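Local coordinates for protein V-type ATP synthase alpha chain (Thermoplasma volcanium, PDB 4O1S) that is the intein of a V-type ATP synthase alpha chain, a largely beta-stranded protein of the intein splicing domain family, at residues N35-G40 with E44-K49. Residues are numbered along the deposited sequence; the frame is centred on the assembly and turned at random.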
ATOM      1  N   ASN A  35      -6.608 -22.001  -2.159  1.00 26.85           N
ATOM      2  CA  ASN A  35      -5.652 -21.091  -2.788  1.00 28.17           C
ATOM      3  C   ASN A  35      -4.411 -21.804  -3.248  1.00 31.04           C
ATOM      4  O   ASN A  35      -4.123 -22.915  -2.814  1.00 36.06           O
ATOM      5  CB  ASN A  35      -5.238 -19.949  -1.841  1.00 20.37           C
ATOM      6  CG  ASN A  35      -6.397 -19.031  -1.473  1.00 28.87           C
ATOM      7  OD1 ASN A  35      -7.413 -18.960  -2.181  1.00 35.63           O
ATOM      8  ND2 ASN A  35      -6.249 -18.318  -0.365  1.00 16.34           N
ATOM      9  N   ILE A  36      -3.657 -21.148  -4.118  1.00 32.48           N
ATOM     10  CA  ILE A  36      -2.400 -21.724  -4.562  1.00 33.76           C
ATOM     11  C   ILE A  36      -1.222 -20.876  -4.099  1.00 34.05           C
ATOM     12  O   ILE A  36      -1.195 -19.649  -4.305  1.00 35.24           O
ATOM     13  CB  ILE A  36      -2.386 -21.938  -6.083  1.00 28.49           C
ATOM     14  CG1 ILE A  36      -3.575 -22.802  -6.487  1.00 35.58           C
ATOM     15  CG2 ILE A  36      -1.115 -22.634  -6.514  1.00 24.34           C
ATOM     16  CD1 ILE A  36      -3.584 -23.220  -7.954  1.00 37.89           C
ATOM     17  N   VAL A  37      -0.266 -21.529  -3.442  1.00 27.67           N
ATOM     18  CA  VAL A  37       0.880 -20.810  -2.887  1.00 25.24           C
ATOM     19  C   VAL A  37       2.100 -21.193  -3.638  1.00 26.27           C
ATOM     20  O   VAL A  37       2.423 -22.369  -3.755  1.00 32.21           O
ATOM     21  CB  VAL A  37       1.134 -21.118  -1.404  1.00 24.27           C
ATOM     22  CG1 VAL A  37       2.401 -20.435  -0.932  1.00 16.98           C
ATOM     23  CG2 VAL A  37      -0.052 -20.666  -0.566  1.00 27.38           C
ATOM     24  N   GLU A  38       2.780 -20.188  -4.160  1.00 36.65           N
ATOM     25  CA  GLU A  38       3.985 -20.436  -4.925  1.00 35.65           C
ATOM     26  C   GLU A  38       5.177 -19.706  -4.338  1.00 38.53           C
ATOM     27  O   GLU A  38       5.170 -18.487  -4.202  1.00 37.72           O
ATOM     28  CB  GLU A  38       3.763 -20.075  -6.383  1.00 21.96           C
ATOM     29  CG  GLU A  38       3.747 -21.303  -7.195  1.00 37.13           C
ATOM     30  CD  GLU A  38       2.827 -21.190  -8.366  1.00 57.81           C
ATOM     31  OE1 GLU A  38       2.605 -20.028  -8.783  1.00 64.45           O
ATOM     32  OE2 GLU A  38       2.342 -22.252  -8.860  1.00 59.40           O
ATOM     33  N   ALA A  39       6.196 -20.469  -3.972  1.00 46.30           N
ATOM     34  CA  ALA A  39       7.352 -19.898  -3.294  1.00 48.62           C
ATOM     35  C   ALA A  39       8.580 -19.977  -4.189  1.00 57.39           C
ATOM     36  O   ALA A  39       8.619 -20.767  -5.123  1.00 60.71           O
ATOM     37  CB  ALA A  39       7.595 -20.615  -1.957  1.00 40.25           C
ATOM     38  N   GLY A  40       9.579 -19.149  -3.916  1.00 61.18           N
ATOM     39  CA  GLY A  40      10.814 -19.240  -4.657  1.00 54.98           C
ATOM     40  C   GLY A  40      11.723 -18.066  -4.430  1.00 60.84           C
ATOM     41  O   GLY A  40      11.372 -16.932  -4.786  1.00 58.17           O
ATOM     42  N   GLU A  44       7.314 -15.086  -2.207  1.00 37.43           N
ATOM     43  CA  GLU A  44       6.193 -16.002  -2.171  1.00 29.78           C
ATOM     44  C   GLU A  44       4.912 -15.319  -2.628  1.00 32.86           C
ATOM     45  O   GLU A  44       4.673 -14.124  -2.346  1.00 31.34           O
ATOM     46  CB  GLU A  44       6.007 -16.563  -0.774  1.00 22.98           C
ATOM     47  CG  GLU A  44       5.049 -17.720  -0.753  1.00 28.91           C
ATOM     48  CD  GLU A  44       4.886 -18.307   0.636  1.00 35.65           C
ATOM     49  OE1 GLU A  44       4.167 -17.699   1.472  1.00 32.33           O
ATOM     50  OE2 GLU A  44       5.484 -19.380   0.884  1.00 33.12           O
ATOM     51  N   ILE A  45       4.083 -16.085  -3.333  1.00 30.74           N
ATOM     52  CA  ILE A  45       2.831 -15.563  -3.862  1.00 37.32           C
ATOM     53  C   ILE A  45       1.631 -16.458  -3.538  1.00 37.41           C
ATOM     54  O   ILE A  45       1.715 -17.702  -3.573  1.00 40.42           O
ATOM     55  CB  ILE A  45       2.936 -15.340  -5.377  1.00 42.23           C
ATOM     56  CG1 ILE A  45       3.928 -14.221  -5.663  1.00 48.36           C
ATOM     57  CG2 ILE A  45       1.598 -14.966  -5.967  1.00 44.07           C
ATOM     58  CD1 ILE A  45       4.578 -14.323  -7.028  1.00 51.85           C
ATOM     59  N   ILE A  46       0.514 -15.824  -3.202  1.00 25.69           N
ATOM     60  CA  ILE A  46      -0.697 -16.581  -3.048  1.00 28.57           C
ATOM     61  C   ILE A  46      -1.649 -16.139  -4.125  1.00 29.65           C
ATOM     62  O   ILE A  46      -1.900 -14.943  -4.326  1.00 30.39           O
ATOM     63  CB  ILE A  46      -1.371 -16.398  -1.678  1.00 26.14           C
ATOM     64  CG1 ILE A  46      -0.361 -16.458  -0.533  1.00 16.68           C
ATOM     65  CG2 ILE A  46      -2.480 -17.445  -1.496  1.00 21.14           C
ATOM     66  CD1 ILE A  46      -0.986 -16.001   0.776  1.00 18.42           C
ATOM     67  N   HIS A  47      -2.173 -17.123  -4.829  1.00 20.48           N
ATOM     68  CA  HIS A  47      -3.199 -16.853  -5.795  1.00 24.61           C
ATOM     69  C   HIS A  47      -4.554 -17.184  -5.153  1.00 24.75           C
ATOM     70  O   HIS A  47      -4.801 -18.300  -4.695  1.00 32.22           O
ATOM     71  CB  HIS A  47      -2.918 -17.643  -7.080  1.00 35.23           C
ATOM     72  CG  HIS A  47      -3.876 -17.356  -8.191  1.00 42.96           C
ATOM     73  ND1 HIS A  47      -4.549 -16.159  -8.301  1.00 42.94           N
ATOM     74  CD2 HIS A  47      -4.303 -18.127  -9.223  1.00 43.60           C
ATOM     75  CE1 HIS A  47      -5.332 -16.197  -9.365  1.00 46.92           C
ATOM     76  NE2 HIS A  47      -5.201 -17.380  -9.940  1.00 44.64           N
ATOM     77  N   LEU A  48      -5.419 -16.191  -5.099  1.00 18.92           N
ATOM     78  CA  LEU A  48      -6.657 -16.302  -4.355  1.00 32.35           C
ATOM     79  C   LEU A  48      -7.781 -16.885  -5.201  1.00 37.25           C
ATOM     80  O   LEU A  48      -8.146 -16.304  -6.225  1.00 35.30           O
ATOM     81  CB  LEU A  48      -7.077 -14.907  -3.853  1.00 31.20           C
ATOM     82  CG  LEU A  48      -6.525 -14.399  -2.516  1.00 23.35           C
ATOM     83  CD1 LEU A  48      -5.274 -15.140  -2.072  1.00 14.95           C
ATOM     84  CD2 LEU A  48      -6.258 -12.944  -2.641  1.00 15.51           C
ATOM     85  N   LYS A  49      -8.342 -18.010  -4.761  1.00 39.62           N
ATOM     86  CA  LYS A  49      -9.558 -18.538  -5.383  1.00 37.15           C
ATOM     87  C   LYS A  49     -10.711 -17.497  -5.374  1.00 41.80           C
ATOM     88  O   LYS A  49     -11.293 -17.231  -6.421  1.00 38.26           O
ATOM     89  CB  LYS A  49      -9.971 -19.872  -4.755  1.00 28.48           C
ATOM     90  CG  LYS A  49     -11.325 -20.369  -5.227  1.00 29.49           C
ATOM     91  CD  LYS A  49     -11.201 -21.287  -6.439  1.00 49.58           C
ATOM     92  CE  LYS A  49     -11.219 -22.772  -6.043  1.00 63.19           C
ATOM     93  NZ  LYS A  49      -9.915 -23.496  -6.315  1.00 68.07           N
TER
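Ile-36 and Glu-38 pair with His-47 and Ile-45 in a nearly antiparallel ladder whose segment axes approach to 4.6 Å. Each of these two hydrogen-bonded pairs is closed by reciprocal amide-to-carbonyl bonds; the straightest runs from His-47 N to Ile-36 O (2.8 Å, 174° at the hydrogen). Val-37 with Ile-46 and Ala-39 with Glu-44 form the intervening non-hydrogen-bonded pairs, their side chains on the face that meets helix 22-31.

Asn-35 continues the ladder with its side chain. Its CG stands anti to the carbonyl carbon (chi1 -64°), which brings the amide over Leu-48, and OD1 accepts the backbone N-H of Lys-49 at 2.9 Å, with the donor 35° above the carbonyl plane. The other half of the amide, ND2, lies 3.7 Å from CD1 of Leu-48 and also bonds the carbonyl of Glu-29. Gripped at both ends, the amide has its rotation fixed and ties the strand pair to the helix. On the same face, Asn-35 CB touches Ile-46 CG2 at 3.7 Å.

Glu-44 extends diagonally across Val-37: its carboxylate carbon CD comes within 3.6 Å of Val-37 CG1, while OE2 lies 3.7 Å from Ala-39 CB. The carboxylate's OE1 bonds the hydroxyl of Tyr-26 and forms a salt bridge with Arg-30, which would probably favour the ionised form. The side chains of Val-37 and Ile-46 lie side by side and point the same way, with Val-37 CG2 4.1 Å from Ile-46 CG2.

Backbone bonds from Glu-44, Ile-46 and Leu-48 to strand 61-75 place 44-48 inside the sheet, while 36-40 is one of its two edge strands within this chain. Together they make a beta hairpin at the margin of an antiparallel sheet, packed by one face on helix 22-31, within the largely beta intein splicing domain.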